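Local coordinates for RNA-dependent RNA polymerase (Farallon virus, PDB 6DX5), which carries at its N-terminus this viral OTU-domain cysteine protease, a deubiquitinase, and as a whole probably acts as an RNA-directed RNA polymerase, at residues F166-V169 and H174-A177. Sequence-based numbering, arbitrary orientation.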
loop_
_atom_site.group_PDB
_atom_site.type_symbol
_atom_site.label_atom_id
_atom_site.label_comp_id
_atom_site.label_asym_id
_atom_site.label_seq_id
_atom_site.Cartn_x
_atom_site.Cartn_y
_atom_site.Cartn_z
ATOM N N PHE A 166 10.969 -1.064 -15.844
ATOM C CA PHE A 166 10.170 0.017 -16.406
ATOM C C PHE A 166 9.826 0.927 -15.249
ATOM O O PHE A 166 9.224 0.479 -14.273
ATOM C CB PHE A 166 8.936 -0.552 -17.102
ATOM C CG PHE A 166 9.293 -1.450 -18.257
ATOM C CD1 PHE A 166 9.598 -0.901 -19.492
ATOM C CD2 PHE A 166 9.477 -2.809 -18.061
ATOM C CE1 PHE A 166 9.999 -1.691 -20.559
ATOM C CE2 PHE A 166 9.852 -3.630 -19.106
ATOM C CZ PHE A 166 10.115 -3.088 -20.368
ATOM N N ASN A 167 10.253 2.180 -15.325
ATOM C CA ASN A 167 10.187 3.093 -14.185
ATOM C C ASN A 167 9.057 4.080 -14.444
ATOM O O ASN A 167 9.006 4.725 -15.514
ATOM C CB ASN A 167 11.517 3.854 -13.997
ATOM C CG ASN A 167 12.613 2.987 -13.429
ATOM O OD1 ASN A 167 12.704 2.790 -12.206
ATOM N ND2 ASN A 167 13.434 2.421 -14.314
ATOM N N ILE A 168 8.178 4.239 -13.464
ATOM C CA ILE A 168 7.034 5.125 -13.617
ATOM C C ILE A 168 7.023 6.047 -12.421
ATOM O O ILE A 168 7.358 5.618 -11.315
ATOM C CB ILE A 168 5.758 4.279 -13.741
ATOM C CG1 ILE A 168 5.859 3.458 -15.049
ATOM C CG2 ILE A 168 4.488 5.124 -13.632
ATOM C CD1 ILE A 168 4.627 2.800 -15.436
ATOM N N VAL A 169 6.732 7.338 -12.640
ATOM C CA VAL A 169 6.660 8.283 -11.534
ATOM C C VAL A 169 5.192 8.548 -11.263
ATOM O O VAL A 169 4.378 8.594 -12.188
ATOM C CB VAL A 169 7.414 9.590 -11.847
ATOM C CG1 VAL A 169 6.833 10.275 -13.097
ATOM C CG2 VAL A 169 7.355 10.564 -10.684
ATOM N N HIS A 174 -1.607 11.132 -10.511
ATOM C CA HIS A 174 -1.156 11.110 -11.889
ATOM C C HIS A 174 0.130 10.299 -12.072
ATOM O O HIS A 174 1.086 10.462 -11.322
ATOM C CB HIS A 174 -0.952 12.553 -12.427
ATOM C CG HIS A 174 -0.614 12.566 -13.877
ATOM N ND1 HIS A 174 -1.507 12.167 -14.842
ATOM C CD2 HIS A 174 0.567 12.747 -14.522
ATOM C CE1 HIS A 174 -0.917 12.186 -16.034
ATOM N NE2 HIS A 174 0.346 12.531 -15.867
ATOM N N PHE A 175 0.187 9.499 -13.141
ATOM C CA PHE A 175 1.370 8.715 -13.485
ATOM C C PHE A 175 1.986 9.243 -14.775
ATOM O O PHE A 175 1.260 9.531 -15.729
ATOM C CB PHE A 175 1.036 7.219 -13.693
ATOM C CG PHE A 175 0.476 6.512 -12.467
ATOM C CD1 PHE A 175 1.320 5.751 -11.642
ATOM C CD2 PHE A 175 -0.897 6.501 -12.202
ATOM C CE1 PHE A 175 0.826 5.024 -10.536
ATOM C CE2 PHE A 175 -1.428 5.797 -11.071
ATOM C CZ PHE A 175 -0.554 5.049 -10.237
ATOM N N ASP A 176 3.330 9.355 -14.824
ATOM C CA ASP A 176 4.077 9.604 -16.070
ATOM C C ASP A 176 5.174 8.537 -16.228
ATOM O O ASP A 176 5.481 7.788 -15.282
ATOM C CB ASP A 176 4.716 11.015 -16.079
ATOM C CG ASP A 176 3.696 12.144 -16.273
ATOM O OD1 ASP A 176 3.872 13.217 -15.607
ATOM O OD2 ASP A 176 2.750 12.006 -17.145
ATOM N N ALA A 177 5.814 8.500 -17.414
ATOM C CA ALA A 177 6.895 7.543 -17.672
ATOM C C ALA A 177 8.237 8.151 -17.297
ATOM O O ALA A 177 8.391 9.376 -17.321
ATOM C CB ALA A 177 6.896 7.132 -19.143
#
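The carbonyl oxygen of V169 accepts the N-H of D176 (D176 N to V169 O 2.9 Å) and also a weaker CA-H...O approach from F175 CA, 3.3 Å from V169 O. The return bond, V169 N to D176 O (3.0 Å, 154° at the hydrogen), closes the ring of this antiparallel hydrogen-bonded pair. I168 CG2 lies 3.3 Å from D176 O. That methyl, anti to the backbone N, reaches the edge of the F175 ring near its plane, CG2 to CD1 3.8 Å. On the other face V169 and D176 run side by side, V169 CG1 against D176 CB at 3.7 Å.

Strands 166-171 and 174-180 form a tight beta hairpin within the mixed sheet of the OTU fold, between strands 140-145 and 26-29. On the face of I168 and A177, helix 37-47 packs against the hairpin, F38 meeting the F175 ring edge-to-face; H174 touches C37 at the helix start. F166 lines a pocket holding a bound DTT.

Within 174-177, H174 NE2 donates to D176 OD2 at 2.8 Å, approaching from above the carboxylate plane (52° out of it). R28 forms a salt bridge with D176 OD1 and V31 N a hydrogen bond with OD2, so the buried carboxylate is held at both oxygens. N167, also buried, turns its amide away from 174-177: OD1 accepts from W143 NE1 and ND2 donates to V162 O.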